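Local structure of alginate lyase (Chitinophaga sp. MD30, 6KCW) at residues A1-N9 / D65-E73; F84-V92 / R117-V128. The protein breaks down alginate as a polysaccharide lyase, presumably cleaving its glycosidic links by beta-elimination, and carries a bound calcium ion. All coordinates share one frame; numbering follows the deposited sequence.

Contact 1: residues A1-N9 / D65-E73; sequences AIPSSLSIN and DVSDGTEYE. With CA (calcium ion), chain C.
Pro-3 and Ser-67 meet where the chains pass with Ile-2 CA 5.1 Å from Val-66 CA, and the amide N of Ser-67 gives its hydrogen to Pro-3 O in an almost straight bond (2.9 Å, 168° at the hydrogen) that reaches the carbonyl from above its plane. Val-66 adds a CA-H...O contact to the same oxygen. Proline probably suits the place, since it has no N-H to satisfy, and its ring lays CD 3.5 Å from Asp-65 O. Ile-2 covers the neighbouring backbone with its CG2 branch: chi1 of -47° sets CG2 opposite the backbone N, against the Val-66 to Ser-67 peptide and 3.3 Å from Asp-65 O. In the concanavalin-like jelly roll, strand 60-69 belongs to one sheet of the sandwich, while strands 5-8 and 71-80 belong to the other, so this contact lies where the chain crosses between them. Tyr-72 spans that step. A long, rigid ring with a polar end suits it: the hydroxyl donates to Ser-67 O in the carbonyl plane, on a lone pair (2.8 Å), and OH also lies 3.6 Å from Ser-4 CA. The small serine side chains are consistent with so close an approach, Ser-4 CB resting against Ser-67 CB, while Ser-67 OG turns to Lys-239. Beyond the corner, Thr-70 and Glu-71 form a classic beta bulge opposite Arg-241; Thr-70 OG1 donates to Glu-71 OE2 (2.6 Å), which is also in a salt bridge with Arg-241. At the far end of strand 5-8, Asn-9 O binds the calcium ion at 2.2 Å, together with Asn-11, Gly-43, Asp-233 and two waters.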
loop_
_atom_site.group_PDB
_atom_site.type_symbol
_atom_site.label_atom_id
_atom_site.label_comp_id
_atom_site.label_asym_id
_atom_site.label_seq_id
_atom_site.Cartn_x
_atom_site.Cartn_y
_atom_site.Cartn_z
ATOM N N ALA A 1 -6.847 18.698 7.677
ATOM C CA ALA A 1 -5.506 18.986 7.163
ATOM C C ALA A 1 -5.149 18.029 6.037
ATOM O O ALA A 1 -5.572 16.861 6.033
ATOM C CB ALA A 1 -4.461 18.903 8.277
ATOM N N ILE A 2 -4.379 18.541 5.080
ATOM C CA ILE A 2 -3.824 17.737 3.997
ATOM C C ILE A 2 -2.314 17.720 4.178
ATOM O O ILE A 2 -1.612 18.566 3.599
ATOM C CB ILE A 2 -4.207 18.298 2.623
ATOM C CG1 ILE A 2 -5.691 18.622 2.592
ATOM C CG2 ILE A 2 -3.858 17.313 1.522
ATOM C CD1 ILE A 2 -6.140 19.153 1.256
ATOM N N PRO A 3 -1.774 16.770 4.938
ATOM C CA PRO A 3 -0.343 16.807 5.265
ATOM C C PRO A 3 0.536 16.668 4.032
ATOM O O PRO A 3 0.150 16.068 3.025
ATOM C CB PRO A 3 -0.170 15.604 6.196
ATOM C CG PRO A 3 -1.223 14.642 5.731
ATOM C CD PRO A 3 -2.402 15.497 5.339
ATOM N N SER A 4 1.733 17.249 4.124
ATOM C CA SER A 4 2.822 16.906 3.221
ATOM C C SER A 4 3.897 16.064 3.894
ATOM O O SER A 4 4.740 15.498 3.195
ATOM C CB SER A 4 3.453 18.166 2.602
ATOM O OG SER A 4 3.639 19.181 3.558
ATOM N N SER A 5 3.873 15.946 5.219
ATOM C CA SER A 5 4.721 15.007 5.934
ATOM C C SER A 5 3.951 14.430 7.117
ATOM O O SER A 5 3.047 15.064 7.671
ATOM C CB SER A 5 6.009 15.666 6.426
ATOM O OG SER A 5 5.718 16.707 7.338
ATOM N N LEU A 6 4.312 13.210 7.495
ATOM C CA LEU A 6 3.685 12.562 8.633
ATOM C C LEU A 6 4.730 11.715 9.331
ATOM O O LEU A 6 5.612 11.145 8.687
ATOM C CB LEU A 6 2.497 11.673 8.228
ATOM C CG LEU A 6 1.186 12.293 7.753
ATOM C CD1 LEU A 6 0.238 11.177 7.356
ATOM C CD2 LEU A 6 0.558 13.176 8.820
ATOM N N SER A 7 4.603 11.617 10.649
ATOM C CA SER A 7 5.470 10.746 11.434
ATOM C C SER A 7 4.618 10.190 12.563
ATOM O O SER A 7 4.218 10.926 13.471
ATOM C CB SER A 7 6.683 11.498 11.962
ATOM O OG SER A 7 7.866 10.846 11.546
ATOM N N ILE A 8 4.317 8.901 12.487
ATOM C CA ILE A 8 3.347 8.271 13.365
ATOM C C ILE A 8 3.937 6.929 13.767
ATOM O O ILE A 8 4.104 6.046 12.921
ATOM C CB ILE A 8 1.974 8.085 12.687
ATOM C CG1 ILE A 8 1.551 9.360 11.942
ATOM C CG2 ILE A 8 0.914 7.726 13.720
ATOM C CD1 ILE A 8 0.346 9.204 11.012
ATOM N N ASN A 9 4.271 6.775 15.044
ATOM C CA ASN A 9 4.741 5.496 15.554
ATOM C C ASN A 9 3.814 4.926 16.606
ATOM O O ASN A 9 4.124 3.876 17.183
ATOM C CB ASN A 9 6.155 5.619 16.132
ATOM C CG ASN A 9 6.262 6.708 17.182
ATOM O OD1 ASN A 9 5.252 7.205 17.690
ATOM N ND2 ASN A 9 7.490 7.097 17.501
ATOM N N ASP A 65 -5.571 11.835 1.656
ATOM C CA ASP A 65 -5.280 13.005 0.842
ATOM C C ASP A 65 -3.994 13.695 1.308
ATOM O O ASP A 65 -3.914 14.192 2.436
ATOM C CB ASP A 65 -6.470 13.951 0.957
ATOM C CG ASP A 65 -6.579 14.912 -0.181
ATOM O OD1 ASP A 65 -5.607 15.059 -0.942
ATOM O OD2 ASP A 65 -7.660 15.533 -0.288
ATOM N N VAL A 66 -2.981 13.721 0.447
ATOM C CA VAL A 66 -1.732 14.395 0.778
ATOM C C VAL A 66 -1.557 15.566 -0.175
ATOM O O VAL A 66 -2.163 15.631 -1.247
ATOM C CB VAL A 66 -0.502 13.465 0.717
ATOM C CG1 VAL A 66 -0.712 12.239 1.594
ATOM C CG2 VAL A 66 -0.203 13.080 -0.735
ATOM N N SER A 67 -0.736 16.519 0.249
ATOM C CA SER A 67 -0.430 17.655 -0.598
ATOM C C SER A 67 0.158 17.156 -1.907
ATOM O O SER A 67 1.068 16.323 -1.910
ATOM C CB SER A 67 0.540 18.583 0.115
ATOM O OG SER A 67 1.003 19.583 -0.758
ATOM N N ASP A 68 -0.390 17.643 -3.020
ATOM C CA ASP A 68 0.031 17.175 -4.333
ATOM C C ASP A 68 1.495 17.505 -4.576
ATOM O O ASP A 68 1.967 18.594 -4.242
ATOM C CB ASP A 68 -0.822 17.812 -5.425
ATOM C CG ASP A 68 -2.252 17.316 -5.415
ATOM O OD1 ASP A 68 -2.686 16.813 -4.353
ATOM O OD2 ASP A 68 -2.934 17.420 -6.471
ATOM N N GLY A 69 2.208 16.556 -5.176
ATOM C CA GLY A 69 3.598 16.755 -5.535
ATOM C C GLY A 69 4.015 15.773 -6.604
ATOM O O GLY A 69 3.264 14.870 -6.979
ATOM N N THR A 70 5.249 15.966 -7.082
ATOM C CA THR A 70 5.867 15.122 -8.098
ATOM C C THR A 70 6.827 14.087 -7.532
ATOM O O THR A 70 7.155 13.131 -8.243
ATOM C CB THR A 70 6.632 15.982 -9.113
ATOM O OG1 THR A 70 7.611 16.775 -8.428
ATOM C CG2 THR A 70 5.677 16.901 -9.846
ATOM N N GLU A 71 7.284 14.258 -6.282
ATOM C CA GLU A 71 8.234 13.350 -5.644
ATOM C C GLU A 71 7.830 13.077 -4.209
ATOM O O GLU A 71 7.711 14.006 -3.402
ATOM C CB GLU A 71 9.652 13.909 -5.645
ATOM C CG GLU A 71 10.425 13.547 -6.868
ATOM C CD GLU A 71 10.507 14.704 -7.812
ATOM O OE1 GLU A 71 11.241 14.585 -8.816
ATOM O OE2 GLU A 71 9.853 15.738 -7.540
ATOM N N TYR A 72 7.674 11.798 -3.885
ATOM C CA TYR A 72 7.169 11.383 -2.590
ATOM C C TYR A 72 7.923 10.143 -2.142
ATOM O O TYR A 72 8.483 9.397 -2.952
ATOM C CB TYR A 72 5.650 11.104 -2.627
ATOM C CG TYR A 72 4.832 12.168 -1.923
ATOM C CD1 TYR A 72 4.710 12.166 -0.530
ATOM C CD2 TYR A 72 4.218 13.195 -2.639
ATOM C CE1 TYR A 72 3.972 13.141 0.133
ATOM C CE2 TYR A 72 3.484 14.181 -1.994
ATOM C CZ TYR A 72 3.358 14.144 -0.603
ATOM O OH TYR A 72 2.637 15.114 0.063
ATOM N N GLU A 73 7.939 9.940 -0.827
ATOM C CA GLU A 73 8.491 8.721 -0.271
ATOM C C GLU A 73 7.744 8.413 1.006
ATOM O O GLU A 73 7.097 9.287 1.587
ATOM C CB GLU A 73 9.988 8.852 0.017
ATOM C CG GLU A 73 10.246 9.842 1.115
ATOM C CD GLU A 73 11.669 9.878 1.512
ATOM O OE1 GLU A 73 12.458 9.097 0.939
ATOM O OE2 GLU A 73 11.999 10.691 2.399
HETATM CA CA CA C . 5.339 2.121 17.751
HETATM O O HOH W 1 6.273 1.149 19.398
HETATM O O HOH W 2 7.772 3.100 17.246
#

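Contact 2: residues F84-V92 / R117-V128; sequences FDWSRGGKV and RMMWYQTDAGRV. With PO4 (phosphate ion), chain B.
Gly-89, Gly-90 and Lys-91 pair with Tyr-121, Trp-120 and Met-119 as an antiparallel ladder in one sheet of the concanavalin-like jelly roll; Gly-90 and Trp-120 form a hydrogen-bonded pair, each amide N bonding to the other's carbonyl O. Aromatic contacts dominate the face that carries Trp-120, which is turned toward the other sheet and reaches Ile-230. The indole CG sits between the backbone N and the carbonyl carbon (chi1 85°), which folds the ring back over the neighbouring strand. There the glycines, lacking side chains, serve as a floor: Gly-89 CA makes a CH-pi contact 3.6 Å from the centroid of the Trp-120 five-membered ring, and Gly-90 does the same under the six-membered ring. Phe-84 approaches the opposite face edge-on, its CZ 3.5 Å from Trp-120 CZ2 and the planes 81° apart. Trp-86 extends the cluster and takes Val-128 CG1 over one face, 3.7 Å from the centroid of its six-membered ring.

Side-chain N-H groups hold the loop before strand 89-92. Trp-120 NE1 donates in its own ring plane to a lone pair of Trp-86 O (3.0 Å), so the indole is fixed in rotation and its buried N-H is satisfied. Gln-122, extended beyond CG, delivers NE2 to Ser-87 O at 2.7 Å.

On the other face, Lys-91 and Arg-117 gather round a phosphate, probably from the crystallisation liquor, that Tyr-133 also binds. A basic site of this kind could suit an acidic polymer such as alginate. Lys-91 NZ donates to O3 of the phosphate at 2.7 Å and is also bonded to Gly-216 O; Lys-91 CG lies over the Arg-117 guanidinium, whose NH1 bonds His-212. At the edge of that guanidinium, NH2 points almost straight at phosphate O1, 3.2 Å away.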
loop_
_atom_site.group_PDB
_atom_site.type_symbol
_atom_site.label_atom_id
_atom_site.label_comp_id
_atom_site.label_asym_id
_atom_site.label_seq_id
_atom_site.Cartn_x
_atom_site.Cartn_y
_atom_site.Cartn_z
ATOM N N PHE A 84 -0.920 -15.817 11.076
ATOM C CA PHE A 84 -1.585 -15.217 9.933
ATOM C C PHE A 84 -1.873 -16.288 8.885
ATOM O O PHE A 84 -1.056 -17.179 8.643
ATOM C CB PHE A 84 -0.717 -14.105 9.351
ATOM C CG PHE A 84 -1.402 -13.297 8.295
ATOM C CD1 PHE A 84 -2.156 -12.191 8.639
ATOM C CD2 PHE A 84 -1.291 -13.646 6.953
ATOM C CE1 PHE A 84 -2.791 -11.443 7.671
ATOM C CE2 PHE A 84 -1.916 -12.901 5.980
ATOM C CZ PHE A 84 -2.671 -11.795 6.336
ATOM N N ASP A 85 -3.050 -16.223 8.284
ATOM C CA ASP A 85 -3.437 -17.185 7.256
ATOM C C ASP A 85 -3.143 -16.543 5.908
ATOM O O ASP A 85 -3.888 -15.675 5.443
ATOM C CB ASP A 85 -4.904 -17.590 7.392
ATOM C CG ASP A 85 -5.334 -18.615 6.343
ATOM O OD1 ASP A 85 -4.455 -19.231 5.686
ATOM O OD2 ASP A 85 -6.560 -18.801 6.172
ATOM N N TRP A 86 -2.051 -16.985 5.281
ATOM C CA TRP A 86 -1.620 -16.390 4.019
ATOM C C TRP A 86 -2.755 -16.344 3.009
ATOM O O TRP A 86 -3.003 -15.309 2.382
ATOM C CB TRP A 86 -0.452 -17.179 3.437
ATOM C CG TRP A 86 0.826 -17.147 4.209
ATOM C CD1 TRP A 86 1.577 -18.222 4.574
ATOM C CD2 TRP A 86 1.537 -15.987 4.662
ATOM N NE1 TRP A 86 2.701 -17.810 5.228
ATOM C CE2 TRP A 86 2.703 -16.441 5.300
ATOM C CE3 TRP A 86 1.300 -14.609 4.590
ATOM C CZ2 TRP A 86 3.635 -15.568 5.869
ATOM C CZ3 TRP A 86 2.216 -13.745 5.156
ATOM C CH2 TRP A 86 3.371 -14.226 5.789
ATOM N N SER A 87 -3.453 -17.466 2.844
ATOM C CA SER A 87 -4.522 -17.634 1.848
ATOM C C SER A 87 -3.940 -17.290 0.474
ATOM O O SER A 87 -2.835 -17.753 0.161
ATOM C CB SER A 87 -5.743 -16.836 2.267
ATOM O OG SER A 87 -6.750 -16.995 1.311
ATOM N N ARG A 88 -4.629 -16.507 -0.365
ATOM C CA ARG A 88 -4.092 -16.223 -1.695
ATOM C C ARG A 88 -3.222 -14.974 -1.713
ATOM O O ARG A 88 -2.212 -14.941 -2.421
ATOM C CB ARG A 88 -5.220 -16.090 -2.725
ATOM C CG ARG A 88 -4.768 -15.656 -4.127
ATOM C CD ARG A 88 -4.181 -16.845 -4.899
ATOM N NE ARG A 88 -4.037 -16.559 -6.304
ATOM C CZ ARG A 88 -3.067 -17.061 -7.055
ATOM N NH1 ARG A 88 -2.139 -17.840 -6.515
ATOM N NH2 ARG A 88 -2.996 -16.770 -8.359
ATOM N N GLY A 89 -3.570 -13.957 -0.937
ATOM C CA GLY A 89 -2.795 -12.741 -0.866
ATOM C C GLY A 89 -3.708 -11.550 -0.716
ATOM O O GLY A 89 -4.911 -11.683 -0.518
ATOM N N GLY A 90 -3.128 -10.364 -0.811
ATOM C CA GLY A 90 -3.909 -9.153 -0.699
ATOM C C GLY A 90 -2.981 -7.959 -0.644
ATOM O O GLY A 90 -1.766 -8.093 -0.794
ATOM N N LYS A 91 -3.579 -6.795 -0.402
ATOM C CA LYS A 91 -2.845 -5.537 -0.302
ATOM C C LYS A 91 -2.384 -5.296 1.141
ATOM O O LYS A 91 -3.051 -5.687 2.104
ATOM C CB LYS A 91 -3.719 -4.371 -0.792
ATOM C CG LYS A 91 -3.843 -4.211 -2.326
ATOM C CD LYS A 91 -4.415 -5.461 -3.010
ATOM C CE LYS A 91 -4.779 -5.243 -4.472
ATOM N NZ LYS A 91 -5.059 -6.569 -5.083
ATOM N N VAL A 92 -1.237 -4.631 1.282
ATOM C CA VAL A 92 -0.612 -4.414 2.584
ATOM C C VAL A 92 0.153 -3.096 2.543
ATOM O O VAL A 92 0.687 -2.704 1.510
ATOM C CB VAL A 92 0.319 -5.598 2.958
ATOM C CG1 VAL A 92 1.454 -5.743 1.946
ATOM C CG2 VAL A 92 0.867 -5.447 4.372
ATOM N N ARG A 117 1.262 0.342 -5.005
ATOM C CA ARG A 117 0.949 -0.371 -3.769
ATOM C C ARG A 117 1.766 -1.656 -3.716
ATOM O O ARG A 117 2.537 -1.969 -4.631
ATOM C CB ARG A 117 -0.554 -0.687 -3.641
ATOM C CG ARG A 117 -1.434 0.546 -3.564
ATOM C CD ARG A 117 -2.927 0.201 -3.667
ATOM N NE ARG A 117 -3.215 -0.684 -4.785
ATOM C CZ ARG A 117 -4.372 -1.312 -4.961
ATOM N NH1 ARG A 117 -5.369 -1.152 -4.099
ATOM N NH2 ARG A 117 -4.536 -2.107 -6.005
ATOM N N MET A 118 1.590 -2.404 -2.625
ATOM C CA MET A 118 2.337 -3.631 -2.396
ATOM C C MET A 118 1.389 -4.720 -1.921
ATOM O O MET A 118 0.400 -4.446 -1.232
ATOM C CB MET A 118 3.475 -3.431 -1.359
ATOM C CG MET A 118 4.430 -4.631 -1.230
ATOM S SD MET A 118 5.814 -4.389 -0.087
ATOM C CE MET A 118 4.936 -4.342 1.491
ATOM N N MET A 119 1.703 -5.960 -2.294
ATOM C CA MET A 119 0.905 -7.113 -1.911
ATOM C C MET A 119 1.784 -8.174 -1.270
ATOM O O MET A 119 3.001 -8.205 -1.465
ATOM C CB MET A 119 0.193 -7.748 -3.108
ATOM C CG MET A 119 -0.813 -6.874 -3.793
ATOM S SD MET A 119 -1.677 -7.847 -5.040
ATOM C CE MET A 119 -2.448 -9.171 -4.108
ATOM N N TRP A 120 1.150 -9.049 -0.494
ATOM C CA TRP A 120 1.690 -10.378 -0.271
ATOM C C TRP A 120 0.922 -11.348 -1.166
ATOM O O TRP A 120 -0.174 -11.043 -1.646
ATOM C CB TRP A 120 1.620 -10.775 1.210
ATOM C CG TRP A 120 0.333 -11.366 1.631
ATOM C CD1 TRP A 120 0.016 -12.691 1.662
ATOM C CD2 TRP A 120 -0.824 -10.663 2.095
ATOM N NE1 TRP A 120 -1.274 -12.859 2.107
ATOM C CE2 TRP A 120 -1.814 -11.628 2.377
ATOM C CE3 TRP A 120 -1.125 -9.310 2.288
ATOM C CZ2 TRP A 120 -3.082 -11.284 2.853
ATOM C CZ3 TRP A 120 -2.382 -8.970 2.763
ATOM C CH2 TRP A 120 -3.343 -9.955 3.041
ATOM N N TYR A 121 1.533 -12.499 -1.444
ATOM C CA TYR A 121 1.004 -13.370 -2.485
ATOM C C TYR A 121 1.505 -14.791 -2.264
ATOM O O TYR A 121 2.673 -14.991 -1.912
ATOM C CB TYR A 121 1.419 -12.864 -3.873
ATOM C CG TYR A 121 0.747 -13.554 -5.056
ATOM C CD1 TYR A 121 -0.538 -13.210 -5.449
ATOM C CD2 TYR A 121 1.424 -14.511 -5.810
ATOM C CE1 TYR A 121 -1.142 -13.825 -6.536
ATOM C CE2 TYR A 121 0.827 -15.128 -6.902
ATOM C CZ TYR A 121 -0.456 -14.783 -7.254
ATOM O OH TYR A 121 -1.053 -15.391 -8.335
ATOM N N GLN A 122 0.620 -15.771 -2.486
ATOM C CA GLN A 122 0.963 -17.183 -2.360
ATOM C C GLN A 122 0.736 -17.899 -3.684
ATOM O O GLN A 122 -0.356 -17.824 -4.271
ATOM C CB GLN A 122 0.168 -17.873 -1.247
ATOM C CG GLN A 122 0.405 -19.381 -1.224
ATOM C CD GLN A 122 0.152 -20.009 0.123
ATOM O OE1 GLN A 122 0.824 -20.966 0.503
ATOM N NE2 GLN A 122 -0.818 -19.478 0.861
ATOM N N THR A 123 1.773 -18.592 -4.147
ATOM C CA THR A 123 1.717 -19.328 -5.399
ATOM C C THR A 123 1.015 -20.659 -5.199
ATOM O O THR A 123 1.029 -21.226 -4.106
ATOM C CB THR A 123 3.127 -19.594 -5.930
ATOM O OG1 THR A 123 3.854 -20.382 -4.969
ATOM C CG2 THR A 123 3.860 -18.287 -6.181
ATOM N N ASP A 124 0.434 -21.177 -6.285
ATOM C CA ASP A 124 -0.080 -22.540 -6.247
ATOM C C ASP A 124 0.981 -23.503 -5.704
ATOM O O ASP A 124 0.651 -24.465 -4.995
ATOM C CB ASP A 124 -0.570 -22.962 -7.646
ATOM C CG ASP A 124 -1.888 -22.252 -8.085
ATOM O OD1 ASP A 124 -2.498 -21.509 -7.282
ATOM O OD2 ASP A 124 -2.331 -22.449 -9.248
ATOM N N ALA A 125 2.263 -23.206 -5.944
ATOM C CA ALA A 125 3.393 -24.031 -5.515
ATOM C C ALA A 125 3.800 -23.833 -4.056
ATOM O O ALA A 125 4.719 -24.525 -3.594
ATOM C CB ALA A 125 4.605 -23.760 -6.409
ATOM N N GLY A 126 3.174 -22.909 -3.322
ATOM C CA GLY A 126 3.406 -22.792 -1.890
ATOM C C GLY A 126 4.341 -21.683 -1.439
ATOM O O GLY A 126 4.537 -21.520 -0.225
ATOM N N ARG A 127 4.918 -20.915 -2.363
ATOM C CA ARG A 127 5.780 -19.800 -1.993
ATOM C C ARG A 127 4.935 -18.579 -1.638
ATOM O O ARG A 127 3.875 -18.350 -2.225
ATOM C CB ARG A 127 6.747 -19.472 -3.139
ATOM C CG ARG A 127 8.069 -18.846 -2.686
ATOM C CD ARG A 127 9.133 -18.818 -3.800
ATOM N NE ARG A 127 8.945 -17.736 -4.770
ATOM C CZ ARG A 127 9.503 -16.530 -4.676
ATOM N NH1 ARG A 127 10.301 -16.228 -3.655
ATOM N NH2 ARG A 127 9.266 -15.618 -5.611
ATOM N N VAL A 128 5.405 -17.800 -0.666
ATOM C CA VAL A 128 4.696 -16.620 -0.174
ATOM C C VAL A 128 5.683 -15.463 -0.086
ATOM O O VAL A 128 6.701 -15.569 0.606
ATOM C CB VAL A 128 4.042 -16.867 1.199
ATOM C CG1 VAL A 128 3.422 -15.578 1.722
ATOM C CG2 VAL A 128 2.997 -17.971 1.095
HETATM P P PO4 B . -7.042 -4.831 -7.866
HETATM O O1 PO4 B . -7.176 -3.820 -6.756
HETATM O O2 PO4 B . -8.410 -5.110 -8.449
HETATM O O3 PO4 B . -6.533 -6.154 -7.339
HETATM O O4 PO4 B . -6.141 -4.264 -8.974
#

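From the N terminus, residues 1-9 open along strand 5-8, and contact 1 closes a loop of 55 residues when the chain returns through strand 60-69 and turns into strand 71-80. Strand 89-92 follows, and contact 2 closes a second, shorter loop of 24 residues, containing strand 94-99, once strand 113-122 runs back beside it. The two loops are in series, neither enclosing nor crossing the other. The centres of contact 1 and contact 2 lie about 28 Å apart, on opposite sides of the chain's centre. Contact 1 ties the residues leading into strand 5-8 to the end of strand 60-69; contact 2 joins two strands of the sheet to which 60-69 belongs, where strand 206-215 pairs with both 60-69 and 89-92.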